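Local coordinates for protein Beta/alpha-amylase (Paenibacillus polymyxa, PDB 3VOC) that catalyses the release of successive maltose units from the non-reducing ends of starch-like chains, here as the family 14 beta-amylase domain of a larger precursor, at residues Ala8-Pro13 with Ser404-Tyr409; Asn192-Ala197 with Ser239-Asp244; Asp229-Asn234 with Asp244-Tyr249. All coordinates share one frame; numbering follows the deposited sequence.

Contact 1: residues Ala8-Pro13 with Ser404-Tyr409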
ATOM      1  N   ALA A   8     -10.446  -0.344 -17.094  1.00 16.07           N
ATOM      2  CA  ALA A   8      -9.004  -0.604 -17.100  1.00 16.46           C
ATOM      3  C   ALA A   8      -8.242   0.705 -17.056  1.00 16.50           C
ATOM      4  O   ALA A   8      -8.468   1.589 -17.884  1.00 17.40           O
ATOM      5  CB  ALA A   8      -8.603  -1.408 -18.331  1.00 15.98           C
ATOM      6  N   SER A   9      -7.333   0.820 -16.094  1.00 16.28           N
ATOM      7  CA  SER A   9      -6.473   1.979 -15.964  1.00 15.95           C
ATOM      8  C   SER A   9      -5.017   1.583 -16.118  1.00 15.48           C
ATOM      9  O   SER A   9      -4.686   0.400 -16.152  1.00 15.08           O
ATOM     10  CB  SER A   9      -6.693   2.615 -14.600  1.00 16.71           C
ATOM     11  OG  SER A   9      -8.035   3.073 -14.532  1.00 19.68           O
ATOM     12  N   VAL A  10      -4.145   2.582 -16.219  1.00 15.06           N
ATOM     13  CA  VAL A  10      -2.717   2.343 -16.395  1.00 14.58           C
ATOM     14  C   VAL A  10      -1.970   3.326 -15.494  1.00 14.96           C
ATOM     15  O   VAL A  10      -2.329   4.519 -15.432  1.00 15.00           O
ATOM     16  CB  VAL A  10      -2.301   2.546 -17.868  1.00 14.33           C
ATOM     17  CG1 VAL A  10      -0.761   2.462 -18.035  1.00 14.18           C
ATOM     18  CG2 VAL A  10      -3.021   1.509 -18.807  1.00 14.65           C
ATOM     19  N   MET A  11      -0.963   2.813 -14.789  1.00 14.62           N
ATOM     20  CA  MET A  11      -0.145   3.643 -13.913  0.55 15.34           C
ATOM     21  C   MET A  11       0.818   4.455 -14.764  1.00 15.57           C
ATOM     22  O   MET A  11       1.426   3.940 -15.697  1.00 15.02           O
ATOM     23  CB  MET A  11       0.624   2.802 -12.886  0.55 15.49           C
ATOM     24  CG  MET A  11       1.249   3.626 -11.730  0.55 16.77           C
ATOM     25  SD  MET A  11       1.628   2.624 -10.258  0.55 17.24           S
ATOM     26  CE  MET A  11      -0.013   2.117  -9.785  0.55 15.07           C
ATOM     27  N   GLY A  12       0.929   5.740 -14.432  1.00 15.35           N
ATOM     28  CA  GLY A  12       1.841   6.630 -15.126  1.00 16.55           C
ATOM     29  C   GLY A  12       3.299   6.317 -14.806  1.00 17.48           C
ATOM     30  O   GLY A  12       3.595   5.438 -13.986  1.00 17.17           O
ATOM     31  N   PRO A  13       4.220   7.054 -15.440  1.00 18.13           N
ATOM     32  CA  PRO A  13       5.635   6.735 -15.286  1.00 18.48           C
ATOM     33  C   PRO A  13       6.148   7.067 -13.885  1.00 18.62           C
ATOM     34  O   PRO A  13       5.548   7.886 -13.163  1.00 17.87           O
ATOM     35  CB  PRO A  13       6.327   7.610 -16.349  1.00 18.73           C
ATOM     36  CG  PRO A  13       5.383   8.676 -16.695  1.00 19.28           C
ATOM     37  CD  PRO A  13       3.987   8.290 -16.209  1.00 17.90           C
ATOM     38  N   SER A 404      -1.593  -5.097 -27.306  1.00 18.72           N
ATOM     39  CA  SER A 404      -2.641  -5.885 -27.937  1.00 19.11           C
ATOM     40  C   SER A 404      -3.273  -6.888 -26.951  1.00 18.96           C
ATOM     41  O   SER A 404      -4.499  -6.921 -26.799  1.00 19.85           O
ATOM     42  CB  SER A 404      -2.095  -6.592 -29.190  1.00 19.46           C
ATOM     43  OG  SER A 404      -3.135  -7.336 -29.790  1.00 22.49           O
ATOM     44  N   GLY A 405      -2.442  -7.686 -26.277  1.00 18.60           N
ATOM     45  CA  GLY A 405      -2.916  -8.610 -25.222  1.00 18.38           C
ATOM     46  C   GLY A 405      -3.614  -7.906 -24.055  1.00 18.12           C
ATOM     47  O   GLY A 405      -4.648  -8.379 -23.564  1.00 17.54           O
ATOM     48  N   PHE A 406      -3.057  -6.785 -23.600  1.00 17.45           N
ATOM     49  CA  PHE A 406      -3.709  -6.030 -22.533  1.00 18.23           C
ATOM     50  C   PHE A 406      -5.115  -5.632 -22.996  1.00 18.43           C
ATOM     51  O   PHE A 406      -6.090  -5.809 -22.274  1.00 18.67           O
ATOM     52  CB  PHE A 406      -2.888  -4.793 -22.112  1.00 17.50           C
ATOM     53  CG  PHE A 406      -3.514  -4.005 -20.975  1.00 17.52           C
ATOM     54  CD1 PHE A 406      -3.763  -4.614 -19.739  1.00 16.89           C
ATOM     55  CD2 PHE A 406      -3.854  -2.661 -21.142  1.00 15.99           C
ATOM     56  CE1 PHE A 406      -4.346  -3.893 -18.672  1.00 17.58           C
ATOM     57  CE2 PHE A 406      -4.438  -1.916 -20.078  1.00 17.03           C
ATOM     58  CZ  PHE A 406      -4.684  -2.542 -18.844  1.00 16.94           C
ATOM     59  N   LYS A 407      -5.215  -5.136 -24.225  1.00 18.78           N
ATOM     60  CA  LYS A 407      -6.513  -4.768 -24.775  1.00 19.58           C
ATOM     61  C   LYS A 407      -7.460  -5.965 -24.914  1.00 20.03           C
ATOM     62  O   LYS A 407      -8.630  -5.881 -24.548  1.00 20.81           O
ATOM     63  CB  LYS A 407      -6.346  -4.058 -26.117  1.00 19.60           C
ATOM     64  CG  LYS A 407      -7.584  -3.280 -26.542  1.00 21.86           C
ATOM     65  CD  LYS A 407      -7.463  -2.759 -27.961  1.00 23.64           C
ATOM     66  CE  LYS A 407      -8.804  -2.287 -28.444  1.00 25.59           C
ATOM     67  NZ  LYS A 407      -8.618  -1.747 -29.791  1.00 29.68           N
ATOM     68  N   GLN A 408      -6.962  -7.076 -25.437  1.00 20.70           N
ATOM     69  CA  GLN A 408      -7.814  -8.251 -25.691  1.00 21.68           C
ATOM     70  C   GLN A 408      -8.310  -8.916 -24.419  1.00 20.70           C
ATOM     71  O   GLN A 408      -9.447  -9.364 -24.354  1.00 20.68           O
ATOM     72  CB  GLN A 408      -7.078  -9.279 -26.556  1.00 21.98           C
ATOM     73  CG  GLN A 408      -6.802  -8.753 -27.957  1.00 28.00           C
ATOM     74  CD  GLN A 408      -6.823  -9.825 -29.020  1.00 34.45           C
ATOM     75  OE1 GLN A 408      -7.747 -10.645 -29.083  1.00 38.94           O
ATOM     76  NE2 GLN A 408      -5.811  -9.815 -29.881  1.00 37.60           N
ATOM     77  N   TYR A 409      -7.456  -8.986 -23.410  1.00 20.39           N
ATOM     78  CA  TYR A 409      -7.798  -9.709 -22.182  1.00 19.96           C
ATOM     79  C   TYR A 409      -8.490  -8.848 -21.137  1.00 19.43           C
ATOM     80  O   TYR A 409      -9.389  -9.312 -20.427  1.00 19.33           O
ATOM     81  CB  TYR A 409      -6.541 -10.326 -21.582  1.00 20.58           C
ATOM     82  CG  TYR A 409      -6.124 -11.591 -22.287  1.00 21.68           C
ATOM     83  CD1 TYR A 409      -6.848 -12.775 -22.106  1.00 25.11           C
ATOM     84  CD2 TYR A 409      -5.010 -11.612 -23.125  1.00 25.05           C
ATOM     85  CE1 TYR A 409      -6.483 -13.957 -22.748  1.00 26.61           C
ATOM     86  CE2 TYR A 409      -4.630 -12.791 -23.786  1.00 27.26           C
ATOM     87  CZ  TYR A 409      -5.375 -13.955 -23.586  1.00 29.24           C
ATOM     88  OH  TYR A 409      -5.011 -15.125 -24.214  1.00 31.67           O
TER
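The ring of F406 reaches from the last helix, 403-411, to the first strand of the barrel, where CE2 and CZ meet A8, S9 and V10. With CG anti to the backbone N (chi1 -178°), the phenyl group extends from the helix and brings these two carbons to the strand. CE2 of F406 lies 3.9 Å from CG2 of V10, the branch set beside the V10 backbone N, and the two side chains cross obliquely. Two residues earlier, CB of A8 points toward the helix and lies 4.1 Å from CZ of F406. Between these two footholds CZ of F406 passes 4.0 Å from the carbonyl O of S9, whose own side chain points away. Two ring carbons therefore touch three consecutive strand residues, all by van der Waals packing. The axes of the short segments 8-11 and 404-409 come within 10.9 Å, their directions 149° apart. The contact illustrates how a TIM barrel closes: F384 and L386 of strand 383-386 also touch the F406 ring, while strand 7-11 is hydrogen-bonded to strand 383-386 along one side and to strand 37-43 along the other, so helix 403-411 lies over the seam of first and last strands.

Contact 2: residues Asn192-Ala197 with Ser239-Asp244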
ATOM      1  N   ASN A 192       6.876   1.055  23.720  1.00 16.46           N
ATOM      2  CA  ASN A 192       6.009   1.627  24.746  1.00 16.73           C
ATOM      3  C   ASN A 192       4.521   1.555  24.401  1.00 16.30           C
ATOM      4  O   ASN A 192       3.675   1.339  25.278  1.00 16.21           O
ATOM      5  CB  ASN A 192       6.460   3.045  25.081  1.00 17.03           C
ATOM      6  CG  ASN A 192       7.650   3.048  26.044  1.00 20.85           C
ATOM      7  OD1 ASN A 192       7.771   2.159  26.902  1.00 23.27           O
ATOM      8  ND2 ASN A 192       8.519   4.038  25.919  1.00 22.82           N
ATOM      9  N   ALA A 193       4.200   1.696  23.120  1.00 15.86           N
ATOM     10  CA  ALA A 193       2.816   1.569  22.684  1.00 15.32           C
ATOM     11  C   ALA A 193       2.312   0.145  22.912  1.00 15.29           C
ATOM     12  O   ALA A 193       1.172  -0.046  23.320  1.00 14.78           O
ATOM     13  CB  ALA A 193       2.667   1.969  21.220  1.00 14.87           C
ATOM     14  N   PHE A 194       3.164  -0.851  22.660  1.00 15.09           N
ATOM     15  CA  PHE A 194       2.794  -2.246  22.934  1.00 15.20           C
ATOM     16  C   PHE A 194       2.623  -2.485  24.438  1.00 15.16           C
ATOM     17  O   PHE A 194       1.662  -3.132  24.852  1.00 14.73           O
ATOM     18  CB  PHE A 194       3.828  -3.222  22.328  1.00 14.96           C
ATOM     19  CG  PHE A 194       3.524  -4.708  22.565  1.00 15.56           C
ATOM     20  CD1 PHE A 194       2.266  -5.248  22.272  1.00 14.24           C
ATOM     21  CD2 PHE A 194       4.522  -5.565  23.049  1.00 16.22           C
ATOM     22  CE1 PHE A 194       2.004  -6.607  22.465  1.00 15.31           C
ATOM     23  CE2 PHE A 194       4.272  -6.946  23.245  1.00 14.05           C
ATOM     24  CZ  PHE A 194       3.013  -7.463  22.953  1.00 14.78           C
ATOM     25  N   ARG A 195       3.548  -1.966  25.252  1.00 15.67           N
ATOM     26  CA  ARG A 195       3.424  -2.097  26.709  1.00 15.94           C
ATOM     27  C   ARG A 195       2.106  -1.474  27.188  1.00 16.03           C
ATOM     28  O   ARG A 195       1.335  -2.100  27.933  1.00 16.02           O
ATOM     29  CB  ARG A 195       4.618  -1.428  27.422  1.00 16.74           C
ATOM     30  CG  ARG A 195       5.917  -2.169  27.254  1.00 16.87           C
ATOM     31  CD  ARG A 195       7.133  -1.319  27.621  1.00 18.10           C
ATOM     32  NE  ARG A 195       8.333  -2.024  27.175  1.00 19.56           N
ATOM     33  CZ  ARG A 195       9.449  -1.455  26.733  1.00 19.82           C
ATOM     34  NH1 ARG A 195       9.551  -0.128  26.666  1.00 18.58           N
ATOM     35  NH2 ARG A 195      10.463  -2.232  26.347  1.00 18.83           N
ATOM     36  N   THR A 196       1.851  -0.243  26.755  1.00 16.43           N
ATOM     37  CA  THR A 196       0.633   0.477  27.125  1.00 17.12           C
ATOM     38  C   THR A 196      -0.613  -0.286  26.665  1.00 16.50           C
ATOM     39  O   THR A 196      -1.584  -0.433  27.425  1.00 16.24           O
ATOM     40  CB  THR A 196       0.645   1.921  26.577  1.00 17.87           C
ATOM     41  OG1 THR A 196       1.837   2.571  27.007  1.00 19.69           O
ATOM     42  CG2 THR A 196      -0.545   2.722  27.088  1.00 19.71           C
ATOM     43  N   ALA A 197      -0.582  -0.791  25.436  1.00 15.74           N
ATOM     44  CA  ALA A 197      -1.699  -1.586  24.921  1.00 14.87           C
ATOM     45  C   ALA A 197      -1.967  -2.821  25.797  1.00 14.75           C
ATOM     46  O   ALA A 197      -3.135  -3.179  26.041  1.00 14.41           O
ATOM     47  CB  ALA A 197      -1.442  -2.002  23.475  1.00 15.29           C
ATOM     48  N   SER A 239       1.655 -18.928  21.024  1.00 22.20           N
ATOM     49  CA  SER A 239       1.528 -18.522  22.425  1.00 20.59           C
ATOM     50  C   SER A 239       0.529 -17.377  22.583  1.00 19.64           C
ATOM     51  O   SER A 239       0.277 -16.618  21.642  1.00 18.45           O
ATOM     52  CB  SER A 239       2.885 -18.109  23.009  1.00 20.44           C
ATOM     53  OG  SER A 239       3.349 -16.901  22.422  1.00 19.65           O
ATOM     54  N   ALA A 240      -0.024 -17.256  23.783  1.00 18.48           N
ATOM     55  CA  ALA A 240      -0.861 -16.113  24.117  1.00 17.96           C
ATOM     56  C   ALA A 240      -0.074 -14.825  23.842  1.00 18.01           C
ATOM     57  O   ALA A 240      -0.600 -13.894  23.231  1.00 17.34           O
ATOM     58  CB  ALA A 240      -1.336 -16.185  25.568  1.00 17.81           C
ATOM     59  N   TYR A 241       1.196 -14.800  24.245  1.00 17.53           N
ATOM     60  CA  TYR A 241       2.027 -13.611  24.028  1.00 17.86           C
ATOM     61  C   TYR A 241       2.135 -13.277  22.537  1.00 17.49           C
ATOM     62  O   TYR A 241       1.950 -12.128  22.128  1.00 17.78           O
ATOM     63  CB  TYR A 241       3.433 -13.802  24.616  1.00 17.91           C
ATOM     64  CG  TYR A 241       4.461 -12.904  23.947  1.00 18.39           C
ATOM     65  CD1 TYR A 241       4.545 -11.541  24.268  1.00 17.14           C
ATOM     66  CD2 TYR A 241       5.343 -13.415  22.990  1.00 19.02           C
ATOM     67  CE1 TYR A 241       5.481 -10.701  23.626  1.00 18.19           C
ATOM     68  CE2 TYR A 241       6.277 -12.585  22.345  1.00 19.50           C
ATOM     69  CZ  TYR A 241       6.335 -11.239  22.663  1.00 19.51           C
ATOM     70  OH  TYR A 241       7.274 -10.446  22.027  1.00 19.62           O
ATOM     71  N   GLY A 242       2.456 -14.287  21.735  1.00 17.33           N
ATOM     72  CA  GLY A 242       2.655 -14.095  20.296  1.00 16.81           C
ATOM     73  C   GLY A 242       1.404 -13.611  19.588  1.00 17.52           C
ATOM     74  O   GLY A 242       1.477 -12.749  18.697  1.00 17.22           O
ATOM     75  N   LYS A 243       0.252 -14.150  19.991  1.00 16.73           N
ATOM     76  CA  LYS A 243      -1.025 -13.703  19.452  1.00 17.77           C
ATOM     77  C   LYS A 243      -1.332 -12.273  19.863  1.00 17.10           C
ATOM     78  O   LYS A 243      -1.803 -11.499  19.050  1.00 16.19           O
ATOM     79  CB  LYS A 243      -2.181 -14.631  19.860  1.00 18.16           C
ATOM     80  CG  LYS A 243      -2.156 -15.998  19.169  1.00 21.92           C
ATOM     81  CD  LYS A 243      -3.185 -16.960  19.786  1.00 26.05           C
ATOM     82  CE  LYS A 243      -3.585 -18.062  18.794  1.00 31.32           C
ATOM     83  NZ  LYS A 243      -2.404 -18.754  18.184  1.00 32.76           N
ATOM     84  N   ASP A 244      -1.078 -11.932  21.125  1.00 17.07           N
ATOM     85  CA  ASP A 244      -1.224 -10.550  21.570  1.00 16.94           C
ATOM     86  C   ASP A 244      -0.308  -9.601  20.794  1.00 16.40           C
ATOM     87  O   ASP A 244      -0.727  -8.507  20.415  1.00 15.88           O
ATOM     88  CB  ASP A 244      -0.965 -10.414  23.081  1.00 17.03           C
ATOM     89  CG  ASP A 244      -2.237 -10.508  23.901  1.00 18.82           C
ATOM     90  OD1 ASP A 244      -3.291 -10.017  23.443  1.00 21.28           O
ATOM     91  OD2 ASP A 244      -2.192 -11.049  25.025  1.00 18.56           O
TER
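F194 and Y241 meet ring to ring where two helices of the long excursion between TIM-barrel strands 153-156 and 275-279 pack together, one being helix 188-202 and the other the first turn of helix 240-268. The tight part is small and aromatic. A fully extended first torsion (chi1 180°) carries the F194 ring straight across to the other helix. CE1 of Y241 comes up to the rim of the F194 ring, near its plane and 4.0 Å from CE2 of F194, and the two side chains cross at about a right angle. The other meta carbon, CE1 of F194, packs 3.9 Å from the carbonyl O of D244. W248 and I222 also touch the F194 ring, so this phenylalanine is buried. With an alanine here, Y241 and the D244 backbone would probably lose their partner in helix 188-202 and a gap would open between the helices. Y241 turns its hydroxyl elsewhere, to the O of N223, and the D244 carboxylate is held by Y202, W212 and K201.

The solvent side is polar: N192 and T196 are exposed, and NH1 of R195 bonds OD1 of N192 at 2.9 Å, in the guanidinium plane but well above the amide plane, while NE of R195 bonds the O of I222. T196 OG1 and T196 N reach N192 O from opposite faces of its carbonyl plane. Helix 240-268 opens with an N-cap: OG of S239 accepts from G242 N at 2.8 Å, with an N-H...O angle of 158°.

Contact 3: residues Asp229-Asn234 with Asp244-Tyr249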
ATOM      1  N   ASP A 229      12.931 -14.788  13.370  1.00 28.93           N
ATOM      2  CA  ASP A 229      12.981 -15.960  12.506  1.00 29.19           C
ATOM      3  C   ASP A 229      12.301 -17.183  13.100  1.00 28.84           C
ATOM      4  O   ASP A 229      11.567 -17.891  12.402  1.00 28.86           O
ATOM      5  CB  ASP A 229      14.402 -16.307  12.110  1.00 30.17           C
ATOM      6  CG  ASP A 229      14.688 -15.985  10.665  1.00 33.06           C
ATOM      7  OD1 ASP A 229      14.105 -14.999  10.130  1.00 34.48           O
ATOM      8  OD2 ASP A 229      15.509 -16.717  10.070  1.00 37.18           O
ATOM      9  N   GLY A 230      12.546 -17.424  14.379  1.00 27.89           N
ATOM     10  CA  GLY A 230      12.025 -18.620  15.038  1.00 27.74           C
ATOM     11  C   GLY A 230      10.700 -18.389  15.730  1.00 27.27           C
ATOM     12  O   GLY A 230      10.304 -19.168  16.584  1.00 26.68           O
ATOM     13  N   PHE A 231       9.985 -17.345  15.327  1.00 26.93           N
ATOM     14  CA  PHE A 231       8.817 -16.926  16.066  1.00 26.66           C
ATOM     15  C   PHE A 231       7.709 -17.972  15.981  1.00 26.86           C
ATOM     16  O   PHE A 231       6.955 -18.148  16.924  1.00 26.49           O
ATOM     17  CB  PHE A 231       8.368 -15.532  15.618  1.00 26.89           C
ATOM     18  CG  PHE A 231       7.222 -14.985  16.407  1.00 25.30           C
ATOM     19  CD1 PHE A 231       7.369 -14.670  17.753  1.00 25.03           C
ATOM     20  CD2 PHE A 231       5.988 -14.792  15.806  1.00 25.33           C
ATOM     21  CE1 PHE A 231       6.295 -14.183  18.487  1.00 23.65           C
ATOM     22  CE2 PHE A 231       4.916 -14.294  16.534  1.00 25.11           C
ATOM     23  CZ  PHE A 231       5.075 -13.993  17.870  1.00 23.72           C
ATOM     24  N   TYR A 232       7.630 -18.705  14.872  1.00 27.42           N
ATOM     25  CA  TYR A 232       6.683 -19.825  14.812  1.00 27.21           C
ATOM     26  C   TYR A 232       7.230 -21.056  15.549  1.00 26.95           C
ATOM     27  O   TYR A 232       6.580 -21.586  16.477  1.00 25.44           O
ATOM     28  CB  TYR A 232       6.295 -20.176  13.360  1.00 28.00           C
ATOM     29  CG  TYR A 232       5.361 -21.365  13.257  1.00 29.44           C
ATOM     30  CD1 TYR A 232       3.986 -21.222  13.481  1.00 30.73           C
ATOM     31  CD2 TYR A 232       5.857 -22.642  12.958  1.00 31.46           C
ATOM     32  CE1 TYR A 232       3.126 -22.324  13.395  1.00 32.73           C
ATOM     33  CE2 TYR A 232       5.011 -23.751  12.875  1.00 32.19           C
ATOM     34  CZ  TYR A 232       3.655 -23.587  13.098  1.00 33.25           C
ATOM     35  OH  TYR A 232       2.834 -24.689  13.012  1.00 34.65           O
ATOM     36  N   THR A 233       8.427 -21.494  15.149  1.00 26.41           N
ATOM     37  CA  THR A 233       8.997 -22.751  15.651  1.00 26.63           C
ATOM     38  C   THR A 233       9.331 -22.789  17.154  1.00 26.86           C
ATOM     39  O   THR A 233       9.406 -23.876  17.749  1.00 26.83           O
ATOM     40  CB  THR A 233      10.242 -23.178  14.845  1.00 26.25           C
ATOM     41  OG1 THR A 233      11.112 -22.062  14.694  1.00 27.31           O
ATOM     42  CG2 THR A 233       9.841 -23.676  13.473  1.00 27.42           C
ATOM     43  N   ASN A 234       9.538 -21.621  17.759  1.00 26.69           N
ATOM     44  CA  ASN A 234       9.861 -21.534  19.189  1.00 27.04           C
ATOM     45  C   ASN A 234       8.625 -21.437  20.107  1.00 27.37           C
ATOM     46  O   ASN A 234       8.745 -21.206  21.303  1.00 27.44           O
ATOM     47  CB  ASN A 234      10.884 -20.404  19.471  1.00 27.08           C
ATOM     48  CG  ASN A 234      10.290 -18.984  19.354  1.00 28.26           C
ATOM     49  OD1 ASN A 234       9.068 -18.772  19.407  1.00 25.40           O
ATOM     50  ND2 ASN A 234      11.185 -17.994  19.206  1.00 28.91           N
ATOM     51  N   ASP A 244      -1.078 -11.932  21.125  1.00 17.07           N
ATOM     52  CA  ASP A 244      -1.224 -10.550  21.570  1.00 16.94           C
ATOM     53  C   ASP A 244      -0.308  -9.601  20.794  1.00 16.40           C
ATOM     54  O   ASP A 244      -0.727  -8.507  20.415  1.00 15.88           O
ATOM     55  CB  ASP A 244      -0.965 -10.414  23.081  1.00 17.03           C
ATOM     56  CG  ASP A 244      -2.237 -10.508  23.901  1.00 18.82           C
ATOM     57  OD1 ASP A 244      -3.291 -10.017  23.443  1.00 21.28           O
ATOM     58  OD2 ASP A 244      -2.192 -11.049  25.025  1.00 18.56           O
ATOM     59  N   PHE A 245       0.949  -9.999  20.586  1.00 15.75           N
ATOM     60  CA  PHE A 245       1.865  -9.140  19.841  1.00 15.57           C
ATOM     61  C   PHE A 245       1.377  -8.927  18.394  1.00 15.66           C
ATOM     62  O   PHE A 245       1.305  -7.788  17.920  1.00 15.03           O
ATOM     63  CB  PHE A 245       3.313  -9.664  19.822  1.00 15.75           C
ATOM     64  CG  PHE A 245       4.175  -8.930  18.829  1.00 15.05           C
ATOM     65  CD1 PHE A 245       4.535  -7.601  19.063  1.00 15.98           C
ATOM     66  CD2 PHE A 245       4.569  -9.535  17.640  1.00 16.56           C
ATOM     67  CE1 PHE A 245       5.285  -6.889  18.144  1.00 16.00           C
ATOM     68  CE2 PHE A 245       5.330  -8.829  16.712  1.00 17.00           C
ATOM     69  CZ  PHE A 245       5.690  -7.490  16.975  1.00 15.67           C
ATOM     70  N   LEU A 246       1.056 -10.020  17.702  1.00 15.13           N
ATOM     71  CA  LEU A 246       0.666  -9.933  16.296  1.00 15.16           C
ATOM     72  C   LEU A 246      -0.642  -9.202  16.117  1.00 15.31           C
ATOM     73  O   LEU A 246      -0.793  -8.453  15.158  1.00 16.00           O
ATOM     74  CB  LEU A 246       0.561 -11.326  15.663  1.00 15.61           C
ATOM     75  CG  LEU A 246       1.868 -12.012  15.291  1.00 16.66           C
ATOM     76  CD1 LEU A 246       1.574 -13.379  14.700  1.00 19.29           C
ATOM     77  CD2 LEU A 246       2.676 -11.159  14.307  1.00 17.46           C
ATOM     78  N   SER A 247      -1.600  -9.435  17.023  1.00 15.26           N
ATOM     79  CA  SER A 247      -2.873  -8.704  16.973  1.00 14.69           C
ATOM     80  C   SER A 247      -2.657  -7.204  17.163  1.00 14.21           C
ATOM     81  O   SER A 247      -3.239  -6.383  16.430  1.00 14.18           O
ATOM     82  CB  SER A 247      -3.858  -9.243  18.017  1.00 15.05           C
ATOM     83  OG  SER A 247      -5.094  -8.562  17.923  1.00 14.63           O
ATOM     84  N   TRP A 248      -1.823  -6.844  18.142  1.00 13.30           N
ATOM     85  CA  TRP A 248      -1.512  -5.434  18.381  1.00 13.60           C
ATOM     86  C   TRP A 248      -0.778  -4.814  17.176  1.00 13.03           C
ATOM     87  O   TRP A 248      -1.075  -3.701  16.746  1.00 12.86           O
ATOM     88  CB  TRP A 248      -0.663  -5.247  19.656  1.00 13.03           C
ATOM     89  CG  TRP A 248      -0.058  -3.857  19.698  1.00 13.89           C
ATOM     90  CD1 TRP A 248      -0.683  -2.698  20.093  1.00 14.98           C
ATOM     91  CD2 TRP A 248       1.264  -3.481  19.283  1.00 14.02           C
ATOM     92  NE1 TRP A 248       0.178  -1.630  19.962  1.00 14.56           N
ATOM     93  CE2 TRP A 248       1.380  -2.083  19.473  1.00 13.67           C
ATOM     94  CE3 TRP A 248       2.367  -4.195  18.774  1.00 13.18           C
ATOM     95  CZ2 TRP A 248       2.547  -1.378  19.165  1.00 13.96           C
ATOM     96  CZ3 TRP A 248       3.527  -3.495  18.466  1.00 14.34           C
ATOM     97  CH2 TRP A 248       3.613  -2.097  18.681  1.00 14.54           C
ATOM     98  N   TYR A 249       0.191  -5.556  16.659  1.00 12.94           N
ATOM     99  CA  TYR A 249       1.020  -5.123  15.537  1.00 12.65           C
ATOM    100  C   TYR A 249       0.111  -4.770  14.351  1.00 12.73           C
ATOM    101  O   TYR A 249       0.241  -3.692  13.750  1.00 12.84           O
ATOM    102  CB  TYR A 249       1.969  -6.264  15.201  1.00 12.75           C
ATOM    103  CG  TYR A 249       3.102  -5.966  14.244  1.00 12.98           C
ATOM    104  CD1 TYR A 249       4.028  -4.941  14.498  1.00 13.38           C
ATOM    105  CD2 TYR A 249       3.281  -6.755  13.100  1.00 14.51           C
ATOM    106  CE1 TYR A 249       5.108  -4.721  13.615  1.00 11.94           C
ATOM    107  CE2 TYR A 249       4.337  -6.533  12.220  1.00 13.09           C
ATOM    108  CZ  TYR A 249       5.244  -5.518  12.479  1.00 13.23           C
ATOM    109  OH  TYR A 249       6.276  -5.303  11.576  1.00 13.54           O
TER
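F231 reaches out to L246 and F245 where the loop after helix 205-212 folds back on the helix that follows it, within the family 14 TIM-barrel insert between strands 153-156 and 275-279.

Apolar packing makes the whole contact. A chi1 of -176° puts the F231 ring trans to its amide nitrogen and out toward helix 240-268. L246 meets it at the ring edge, in plane: CD1 of L246 is 3.9 Å from CE2 of F231, with CG of L246 scarcely farther off, and the two side chains run alongside in opposite senses. On the leucine, chi1 of -77° sets CG beside the backbone N and opposite the carbonyl carbon, which turns the isobutyl group toward the loop. CZ of F231 makes a lighter touch, 4.5 Å from CD2 of F245, and comes to that second ring obliquely. P225 touches both phenylalanine rings, and Y237 and Y303 lie against L246, so the cluster is buried on several sides.

Polar bonds are made beside this core, not across it. The backbone of F231 is hydrogen-bonded to that of Y237. Within the helix the regular backbone bonds continue, W248 N to D244 O at 3.0 Å and Y249 N to F245 O at 2.8 Å.

One further packing detail belongs to the helix itself and concerns the F245 ring that F231 touches: CB of Y249, one turn on, sits 4.3 Å above one face of the F245 ring, offset toward its rim.

Overall arrangement
Contacts 2 and 3 form one continuous aromatic cluster, their centres about 10 Å apart. They share D244 and helix 240-268, and they touch directly: CZ of F231 packs 3.4 Å from CA of G242, a glycine whose lack of a side chain permits the approach, and CB of A197 lies 3.5 Å from CD1 of W248. Contact 1 stands on the opposite side of the chain's centre, its centre about 44 Å from that of contact 2 and about 40 Å from that of contact 3. It also lies nearer the probable substrate-binding residues: the V10 side chain is about 6 Å from that of R388, whereas contacts 2 and 3 lie away from the catalytic and substrate-binding residues inferred for this family.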